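Local structure of UDP-N-acetylenolpyruvoylglucosamine reductase (Listeria monocytogenes, 3TX1) at residues A[40-45]-A[52-57]; A[115-120]-A[208-213]; A[134-139]-A[215-220]; A[265-270]-A[282-287]. The protein probably reduces UDP-N-acetylenolpyruvoylglucosamine to UDP-N-acetylmuramate with NADPH, using bound FAD, in the biosynthesis of cell-wall peptidoglycan. All coordinates share one frame; numbering follows the deposited sequence.

From the N terminus, interaction 1 comes first and closes a hairpin of strands 36-42 and 54-60, with six residues between its segments. Interactions 2 and 3 cross, since their segments alternate along the chain: 115-120, 134-139, 208-213, 215-220. They touch directly, Ser138 N lying 2.8 Å from Ala213 O, and join strands 116-120, 204-214 and 137-138 of one sheet to the start of helix 217-234. Interaction 4 closes a short loop in the C-terminal region. Its nearest atoms lie about 6 Å from interaction 1, and Asn283 bonds to Thr49, which lies in the loop of that hairpin; interactions 2 and 3 are distant from both.

Interaction 1: residues A[40-45]-A[52-57]; sequences NEPLSK and GGAADV
Asn40 and Glu41 meet Ala55 and Asp56 through their backbones, in a short antiparallel pairing. The N of Asn40 donates to Asp56 O (3.0 Å), and Ala55 N to Glu41 O (3.0 Å). The return bond from Glu41 N to Ala55 O is weak, its angle at the hydrogen being 125°. Glu41 and Ala55 form a hydrogen-bonded pair, while Pro42, with no N-H to give, faces Ala54 in a non-hydrogen-bonded one. CA-H groups add to two of these acceptors: Asn40 CA lies 3.4 Å from Ala55 O, and Ala54 CA 3.2 Å from Glu41 O.

The apolar part centres on the methyl of Ala55. Leu43 covers it with both ends of its fork, CD1 at 3.5 Å and CD2 at 3.9 Å from Ala55 CB. A CG anti to the carbonyl carbon (chi1 -57°) brings that fork onto the methyl. Ala55 also packs on Ile101 of strand 100-103, and Leu43 on Phe58.

Among the polar side chains, Asn40 reaches across Asp56: its OD1 comes within 3.6 Å of Asp56 CB, and the amide and carboxylate planes are 58° apart. The carboxylate itself turns elsewhere, its OD2 forming a salt bridge with Arg98.

The contact thus binds the two arms of the hairpin 36-42/54-60, at the edge of a mixed four-stranded sheet, by three backbone bonds, one of them weak, with the buried Leu43-Ala55 packing adding apolar cohesion on one side.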
# COMPACT_ATOMS: atom_id res chain seq x y z
N ASN A 40 -3.13 15.37 -15.86
CA ASN A 40 -4.36 14.54 -15.73
C ASN A 40 -4.27 13.02 -15.89
O ASN A 40 -5.05 12.42 -16.63
CB ASN A 40 -5.45 15.05 -16.69
CG ASN A 40 -5.98 16.41 -16.31
OD1 ASN A 40 -6.47 16.59 -15.19
ND2 ASN A 40 -5.91 17.37 -17.23
N GLU A 41 -3.35 12.39 -15.17
CA GLU A 41 -3.00 11.01 -15.42
C GLU A 41 -4.00 10.05 -14.80
O GLU A 41 -4.26 10.15 -13.60
CB GLU A 41 -1.58 10.76 -14.89
CG GLU A 41 -1.06 9.36 -15.07
CD GLU A 41 -0.79 8.98 -16.50
OE1 GLU A 41 0.15 9.55 -17.08
OE2 GLU A 41 -1.48 8.07 -17.02
N PRO A 42 -4.60 9.15 -15.62
CA PRO A 42 -5.49 8.16 -15.02
C PRO A 42 -4.60 7.21 -14.25
O PRO A 42 -3.59 6.71 -14.78
CB PRO A 42 -6.14 7.48 -16.23
CG PRO A 42 -5.94 8.43 -17.35
CD PRO A 42 -4.60 9.04 -17.09
N LEU A 43 -4.97 6.98 -13.00
CA LEU A 43 -4.15 6.23 -12.08
C LEU A 43 -4.21 4.74 -12.18
O LEU A 43 -3.39 4.05 -11.60
CB LEU A 43 -4.47 6.68 -10.65
CG LEU A 43 -4.25 8.20 -10.48
CD1 LEU A 43 -4.75 8.73 -9.14
CD2 LEU A 43 -2.79 8.54 -10.72
N SER A 44 -5.17 4.21 -12.93
CA SER A 44 -5.35 2.76 -12.99
C SER A 44 -4.10 2.07 -13.51
O SER A 44 -3.86 0.89 -13.22
CB SER A 44 -6.53 2.40 -13.86
OG SER A 44 -6.23 2.76 -15.18
N LYS A 45 -3.32 2.83 -14.29
CA LYS A 45 -2.03 2.36 -14.82
C LYS A 45 -1.02 2.03 -13.71
O LYS A 45 -0.16 1.18 -13.91
CB LYS A 45 -1.42 3.40 -15.77
CG LYS A 45 -0.04 3.03 -16.31
CD LYS A 45 0.55 4.07 -17.26
CE LYS A 45 1.98 3.69 -17.64
NZ LYS A 45 2.60 4.63 -18.61
N GLY A 52 -9.21 3.53 -10.79
CA GLY A 52 -9.06 4.84 -10.20
C GLY A 52 -9.18 5.89 -11.25
O GLY A 52 -8.58 5.78 -12.33
N GLY A 53 -9.97 6.92 -10.97
CA GLY A 53 -10.08 8.06 -11.90
C GLY A 53 -8.75 8.79 -11.98
O GLY A 53 -7.80 8.43 -11.29
N ALA A 54 -8.67 9.81 -12.83
CA ALA A 54 -7.41 10.55 -13.00
C ALA A 54 -7.06 11.44 -11.79
O ALA A 54 -7.89 11.70 -10.92
CB ALA A 54 -7.39 11.33 -14.30
N ALA A 55 -5.80 11.85 -11.74
CA ALA A 55 -5.29 12.76 -10.73
C ALA A 55 -4.77 13.88 -11.59
O ALA A 55 -3.93 13.66 -12.47
CB ALA A 55 -4.16 12.11 -9.95
N ASP A 56 -5.28 15.08 -11.35
CA ASP A 56 -4.95 16.28 -12.17
C ASP A 56 -3.45 16.66 -12.35
O ASP A 56 -3.06 17.12 -13.44
CB ASP A 56 -5.81 17.48 -11.73
CG ASP A 56 -6.27 17.36 -10.27
OD1 ASP A 56 -5.44 16.99 -9.40
OD2 ASP A 56 -7.47 17.62 -10.01
N VAL A 57 -2.65 16.44 -11.30
CA VAL A 57 -1.20 16.72 -11.29
C VAL A 57 -0.40 15.51 -10.73
O VAL A 57 -0.37 15.29 -9.52
CB VAL A 57 -0.89 17.99 -10.46
CG1 VAL A 57 0.56 18.39 -10.64
CG2 VAL A 57 -1.80 19.16 -10.86

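Interaction 2: residues A[115-120]-A[208-213]; sequences TQIVAM and ATFSLA
Ile117 O receives the N-H of Phe210 at 2.7 Å and, beside it, the CA-H of Thr209, with Thr209 CA at 3.2 Å. Phe210 O returns the bond to Ile117 N (3.0 Å), which makes these two residues a hydrogen-bonded pair of antiparallel strands running at 161° to each other. The same exchange links Ala119 with Ala208, and past the strand end Leu212 N still reaches Thr115 O (3.1 Å).

On the face of Ile117, Ala119, Ala208 and Phe210 the contact is apolar. The CG2 branch of Ile117 lies 4.0 Å from Phe210 CD1, whereas the CG1 branch, placed anti to the carbonyl carbon (chi1 -76°), carries CD1 the other way to Leu212 CD1 at 3.7 Å. The methyl of Ala119 comes to the edge of the Phe210 ring. Helices 125-134 and 150-156 pack on this face, through Thr128 and Ile150 among others.

Gln116, Val118, Thr209 and Ser211 make the other face. The extended Gln116 sets its amide beside the neighbouring strand: OE1 is 3.4 Å from Thr209 CG2, and NE2 is 3.2 Å from Ser211 OG, a hydroxyl that is hydrogen-bonded to Glu170 of strand 169-175.

Regular backbone bonding thus fixes strand 116-120 against 204-214 within the antiparallel sheet of the FAD-binding region, and the division of side chains gives that sheet a buried apolar face under helices and a more polar, partly exposed one.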
# COMPACT_ATOMS: atom_id res chain seq x y z
N THR A 115 24.17 -6.11 9.61
CA THR A 115 22.94 -6.88 9.84
C THR A 115 21.68 -6.05 9.48
O THR A 115 20.53 -6.54 9.58
CB THR A 115 22.85 -7.44 11.28
OG1 THR A 115 22.87 -6.36 12.22
CG2 THR A 115 24.00 -8.42 11.60
N GLN A 116 21.89 -4.83 8.98
CA GLN A 116 20.78 -3.93 8.67
C GLN A 116 20.48 -3.68 7.19
O GLN A 116 21.40 -3.52 6.36
CB GLN A 116 20.97 -2.59 9.37
CG GLN A 116 20.79 -2.67 10.88
CD GLN A 116 20.75 -1.30 11.54
OE1 GLN A 116 21.00 -0.27 10.90
NE2 GLN A 116 20.43 -1.29 12.82
N ILE A 117 19.18 -3.60 6.90
CA ILE A 117 18.73 -3.32 5.55
C ILE A 117 18.09 -1.92 5.36
O ILE A 117 17.20 -1.51 6.12
CB ILE A 117 17.86 -4.47 4.98
CG1 ILE A 117 18.79 -5.63 4.57
CG2 ILE A 117 17.07 -4.01 3.76
CD1 ILE A 117 18.08 -6.91 4.17
N VAL A 118 18.63 -1.18 4.39
CA VAL A 118 18.12 0.15 4.02
C VAL A 118 17.52 0.09 2.64
O VAL A 118 18.19 -0.35 1.69
CB VAL A 118 19.19 1.29 4.13
CG1 VAL A 118 19.24 2.16 2.87
CG2 VAL A 118 18.94 2.15 5.36
N ALA A 119 16.26 0.53 2.55
CA ALA A 119 15.50 0.54 1.30
C ALA A 119 14.74 1.84 1.12
O ALA A 119 14.18 2.36 2.08
CB ALA A 119 14.52 -0.61 1.27
N MET A 120 14.71 2.34 -0.11
CA MET A 120 13.98 3.56 -0.42
C MET A 120 12.46 3.32 -0.46
O MET A 120 12.01 2.18 -0.61
CB MET A 120 14.52 4.18 -1.70
CG MET A 120 15.77 4.97 -1.43
SD MET A 120 16.32 5.77 -2.93
CE MET A 120 17.34 7.05 -2.22
N ALA A 208 13.72 3.40 4.46
CA ALA A 208 13.54 2.69 5.72
C ALA A 208 14.73 1.78 6.10
O ALA A 208 15.42 1.23 5.21
CB ALA A 208 12.25 1.88 5.67
N THR A 209 14.98 1.66 7.40
CA THR A 209 16.07 0.82 7.93
C THR A 209 15.51 -0.27 8.82
O THR A 209 14.90 0.01 9.87
CB THR A 209 17.07 1.59 8.82
OG1 THR A 209 17.71 2.63 8.09
CG2 THR A 209 18.13 0.65 9.30
N PHE A 210 15.74 -1.52 8.43
CA PHE A 210 15.28 -2.66 9.23
C PHE A 210 16.45 -3.35 9.97
O PHE A 210 17.48 -3.66 9.36
CB PHE A 210 14.60 -3.66 8.33
CG PHE A 210 13.61 -3.05 7.38
CD1 PHE A 210 13.96 -2.84 6.05
CD2 PHE A 210 12.31 -2.77 7.79
CE1 PHE A 210 13.04 -2.32 5.15
CE2 PHE A 210 11.38 -2.25 6.90
CZ PHE A 210 11.75 -2.03 5.58
N SER A 211 16.29 -3.54 11.28
CA SER A 211 17.27 -4.23 12.15
C SER A 211 17.11 -5.75 12.07
O SER A 211 16.31 -6.33 12.81
CB SER A 211 17.07 -3.82 13.60
OG SER A 211 17.77 -2.65 13.92
N LEU A 212 17.86 -6.44 11.24
CA LEU A 212 17.67 -7.87 11.17
C LEU A 212 18.71 -8.66 11.94
O LEU A 212 19.62 -8.12 12.51
CB LEU A 212 17.59 -8.33 9.72
CG LEU A 212 16.70 -7.57 8.76
CD1 LEU A 212 16.67 -8.20 7.39
CD2 LEU A 212 15.31 -7.30 9.29
N ALA A 213 18.58 -9.96 11.96
CA ALA A 213 19.57 -10.79 12.61
C ALA A 213 20.16 -11.85 11.65
O ALA A 213 19.48 -12.33 10.74
CB ALA A 213 18.97 -11.46 13.84

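Interaction 3: residues A[134-139]-A[215-220]; sequences NESLSG and EEKNLI
Ile220 lays its CD1 methyl over the peptide linking Leu137 to Ser138, 3.4 Å from Leu137 C and 3.7 Å from Ser138 N. Its CG1 stands anti to the carbonyl carbon (chi1 -47°), which carries the branch out from the helix toward that peptide. CD1 also meets the CB of Ser138 at 3.8 Å, so one branch covers both a peptide and a neighbouring side chain. Ile220 also touches Glu141.

Ser136 packs against Glu215 and Lys217. Its CB rests 3.4 Å from Glu215 O, and its OG lies beside the start of the Lys217 side chain, 3.3 Å from CG. Lys217 is bent at chi2 and chi3, and the bent chain brings Lys217 NZ loosely near Asn134 CA (4.5 Å).

A helix end and a helix start come together here. Ser136, with positive phi, ends helix 125-134 in a Schellman motif, and Glu216 is the N-cap of helix 217-234; the end of one helix thereby meets the first turn of the other. The strand 137-138 that follows Ser136 pairs with strand 204-214, which is followed after two residues by the second helix.

Ser138 points its CB at segment 215-220. Its OG, anti to its own N, lies 3.0 Å from Glu215 OE1 at the end of that extended chain, while its hydrogen bond is made with Glu141 OE2. Glu141 OE1 also accepts from Gly139 N, and this second bond holds the Glu141 carboxylate beside Ser138 and Gly139.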
# COMPACT_ATOMS: atom_id res chain seq x y z
N ASN A 134 19.15 -13.15 0.44
CA ASN A 134 20.46 -13.26 -0.23
C ASN A 134 21.57 -12.94 0.72
O ASN A 134 22.70 -13.27 0.46
CB ASN A 134 20.59 -12.32 -1.42
CG ASN A 134 19.56 -12.60 -2.48
OD1 ASN A 134 18.41 -12.92 -2.18
ND2 ASN A 134 19.97 -12.45 -3.74
N GLU A 135 21.23 -12.28 1.82
CA GLU A 135 22.23 -11.90 2.82
C GLU A 135 22.13 -12.78 4.06
O GLU A 135 22.91 -12.64 5.00
CB GLU A 135 22.07 -10.43 3.21
CG GLU A 135 21.83 -9.50 2.03
CD GLU A 135 23.01 -9.43 1.08
OE1 GLU A 135 24.14 -9.22 1.57
OE2 GLU A 135 22.81 -9.59 -0.14
N SER A 136 21.22 -13.71 4.10
CA SER A 136 21.16 -14.45 5.31
C SER A 136 20.82 -13.45 6.38
O SER A 136 21.45 -13.36 7.40
CB SER A 136 22.50 -15.08 5.59
OG SER A 136 22.80 -16.03 4.61
N LEU A 137 19.79 -12.69 6.14
CA LEU A 137 19.19 -11.88 7.20
C LEU A 137 17.77 -12.33 7.50
O LEU A 137 16.96 -12.52 6.60
CB LEU A 137 19.21 -10.40 6.82
CG LEU A 137 20.45 -9.60 7.23
CD1 LEU A 137 20.45 -8.23 6.57
CD2 LEU A 137 20.53 -9.48 8.74
N SER A 138 17.47 -12.50 8.79
CA SER A 138 16.15 -12.93 9.21
C SER A 138 15.35 -11.85 9.93
O SER A 138 15.90 -11.01 10.64
CB SER A 138 16.24 -14.18 10.09
OG SER A 138 14.94 -14.56 10.50
N GLY A 139 14.05 -11.91 9.75
CA GLY A 139 13.16 -10.98 10.39
C GLY A 139 12.13 -10.48 9.40
O GLY A 139 11.08 -9.98 9.83
N GLU A 215 21.25 -15.41 10.33
CA GLU A 215 20.70 -16.74 10.42
C GLU A 215 20.85 -17.46 9.08
O GLU A 215 20.88 -16.82 8.01
CB GLU A 215 19.23 -16.67 10.87
CG GLU A 215 18.55 -18.00 11.08
CD GLU A 215 17.11 -17.87 11.58
OE1 GLU A 215 16.61 -16.72 11.73
OE2 GLU A 215 16.48 -18.93 11.80
N GLU A 216 20.95 -18.79 9.13
CA GLU A 216 21.17 -19.59 7.94
C GLU A 216 20.14 -19.39 6.85
O GLU A 216 18.97 -19.17 7.13
CB GLU A 216 21.32 -21.06 8.30
CG GLU A 216 22.64 -21.30 9.01
CD GLU A 216 22.71 -22.64 9.71
OE1 GLU A 216 21.66 -23.29 9.91
OE2 GLU A 216 23.84 -23.02 10.09
N LYS A 217 20.63 -19.41 5.61
CA LYS A 217 19.80 -19.30 4.41
C LYS A 217 18.66 -20.33 4.40
O LYS A 217 17.49 -19.98 4.18
CB LYS A 217 20.68 -19.57 3.21
CG LYS A 217 21.54 -18.42 2.78
CD LYS A 217 20.81 -17.64 1.72
CE LYS A 217 20.53 -18.55 0.55
NZ LYS A 217 20.52 -17.72 -0.68
N ASN A 218 19.03 -21.59 4.62
CA ASN A 218 18.09 -22.67 4.66
C ASN A 218 16.89 -22.37 5.54
O ASN A 218 15.75 -22.53 5.11
CB ASN A 218 18.77 -23.99 5.08
CG ASN A 218 19.42 -24.72 3.90
OD1 ASN A 218 19.48 -24.21 2.77
ND2 ASN A 218 19.91 -25.95 4.16
N LEU A 219 17.15 -21.91 6.77
CA LEU A 219 16.05 -21.65 7.72
C LEU A 219 15.12 -20.58 7.21
O LEU A 219 13.92 -20.78 7.19
CB LEU A 219 16.54 -21.42 9.17
CG LEU A 219 17.43 -22.53 9.78
CD1 LEU A 219 17.88 -22.24 11.20
CD2 LEU A 219 16.77 -23.90 9.71
N ILE A 220 15.66 -19.47 6.72
CA ILE A 220 14.85 -18.41 6.11
C ILE A 220 14.13 -18.96 4.86
O ILE A 220 12.91 -18.76 4.69
CB ILE A 220 15.73 -17.18 5.80
CG1 ILE A 220 16.59 -16.85 7.04
CG2 ILE A 220 14.90 -15.98 5.30
CD1 ILE A 220 17.55 -15.68 6.88

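Interaction 4: residues A[265-270]-A[282-287]; sequences GHIIGG and VNIGGA
Gly270 and Ile284 carry most of this contact, Gly270 through its backbone alone. Its carbonyl oxygen enters the turn 283-287 and accepts a weak hydrogen bond from Ile284 N (3.0 Å, 127° at the hydrogen). The CA-H of Asn283 points at the same oxygen from 3.6 Å, and Ala287 CB lies against it. With no side chain on Gly270, the two backbones can come close, its CA 3.8 Å from that of Ala287.

Ile284 places CG1 between its backbone N and carbonyl carbon (chi1 63°), and this turns the branch toward the opposite segment: CG1 sits 3.4 Å from Gly270 O. Beyond it, CD1 meets Ile267 CD1 at 4.0 Å, the two side chains crossing at about a right angle. Gln272 of strand 271-273 touches both isoleucines.

Asn283 braces the turn from within. Its OD1 accepts from Gly285 N and from Ala287 N, each at 3.0 Å and from opposite faces of the amide plane; the first bond makes an Asx turn. The amide's other end, ND2, donates to Thr49 O, which ties the turn to the hairpin loop of the N-terminal part.

In this C-terminal region the contact joins the chain just past the outer strands 267-268 and 281-283 of a small three-stranded antiparallel sheet. With only a weak bond across, its geometry seems to rest on the Asn283-braced turn and on the absence of a side chain at Gly270.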
# COMPACT_ATOMS: atom_id res chain seq x y z
N GLY A 265 -18.67 -14.96 -4.99
CA GLY A 265 -18.84 -15.11 -6.42
C GLY A 265 -19.64 -13.94 -6.96
O GLY A 265 -19.72 -13.73 -8.15
N HIS A 266 -20.23 -13.15 -6.07
CA HIS A 266 -21.02 -12.02 -6.50
C HIS A 266 -20.24 -11.14 -7.41
O HIS A 266 -19.07 -10.91 -7.18
CB HIS A 266 -21.56 -11.22 -5.31
CG HIS A 266 -22.91 -10.64 -5.58
ND1 HIS A 266 -24.06 -11.35 -5.40
CD2 HIS A 266 -23.29 -9.46 -6.17
CE1 HIS A 266 -25.11 -10.62 -5.79
NE2 HIS A 266 -24.65 -9.46 -6.27
N ILE A 267 -20.88 -10.63 -8.46
CA ILE A 267 -20.23 -9.75 -9.43
C ILE A 267 -21.02 -8.50 -9.65
O ILE A 267 -22.24 -8.55 -9.74
CB ILE A 267 -20.09 -10.46 -10.79
CG1 ILE A 267 -19.13 -11.62 -10.68
CG2 ILE A 267 -19.60 -9.52 -11.90
CD1 ILE A 267 -19.16 -12.50 -11.89
N ILE A 268 -20.33 -7.36 -9.70
CA ILE A 268 -20.90 -6.10 -10.10
C ILE A 268 -19.91 -5.53 -11.11
O ILE A 268 -18.74 -5.34 -10.75
CB ILE A 268 -21.02 -5.12 -8.96
CG1 ILE A 268 -21.92 -5.71 -7.87
CG2 ILE A 268 -21.53 -3.78 -9.52
CD1 ILE A 268 -22.47 -4.66 -6.92
N GLY A 269 -20.36 -5.29 -12.36
CA GLY A 269 -19.47 -4.83 -13.43
C GLY A 269 -18.32 -5.79 -13.62
O GLY A 269 -18.52 -6.96 -13.90
N GLY A 270 -17.09 -5.33 -13.47
CA GLY A 270 -15.92 -6.22 -13.59
C GLY A 270 -15.31 -6.63 -12.25
O GLY A 270 -14.18 -7.12 -12.19
N VAL A 282 -11.82 -9.31 -6.41
CA VAL A 282 -10.93 -9.39 -7.56
C VAL A 282 -11.47 -8.66 -8.80
O VAL A 282 -12.66 -8.46 -8.94
CB VAL A 282 -10.65 -10.85 -7.96
CG1 VAL A 282 -10.01 -11.58 -6.81
CG2 VAL A 282 -11.94 -11.54 -8.37
N ASN A 283 -10.58 -8.39 -9.74
CA ASN A 283 -10.88 -7.67 -10.95
C ASN A 283 -10.86 -8.66 -12.06
O ASN A 283 -9.81 -8.92 -12.64
CB ASN A 283 -9.76 -6.65 -11.18
CG ASN A 283 -9.98 -5.75 -12.36
OD1 ASN A 283 -10.90 -5.96 -13.18
ND2 ASN A 283 -9.15 -4.72 -12.46
N ILE A 284 -12.01 -9.22 -12.37
CA ILE A 284 -12.10 -10.19 -13.44
C ILE A 284 -12.00 -9.59 -14.84
O ILE A 284 -12.27 -10.28 -15.82
CB ILE A 284 -13.38 -11.04 -13.33
CG1 ILE A 284 -14.63 -10.18 -13.49
CG2 ILE A 284 -13.39 -11.79 -12.01
CD1 ILE A 284 -15.91 -10.98 -13.63
N GLY A 285 -11.65 -8.31 -14.94
CA GLY A 285 -11.39 -7.67 -16.24
C GLY A 285 -12.15 -6.39 -16.47
O GLY A 285 -13.39 -6.39 -16.60
N GLY A 286 -11.45 -5.28 -16.50
CA GLY A 286 -12.14 -4.01 -16.77
C GLY A 286 -12.98 -3.46 -15.62
O GLY A 286 -13.86 -2.60 -15.81
N ALA A 287 -12.70 -3.94 -14.41
CA ALA A 287 -13.40 -3.37 -13.27
C ALA A 287 -13.11 -1.84 -13.14
O ALA A 287 -12.07 -1.33 -13.64
CB ALA A 287 -13.00 -4.10 -11.98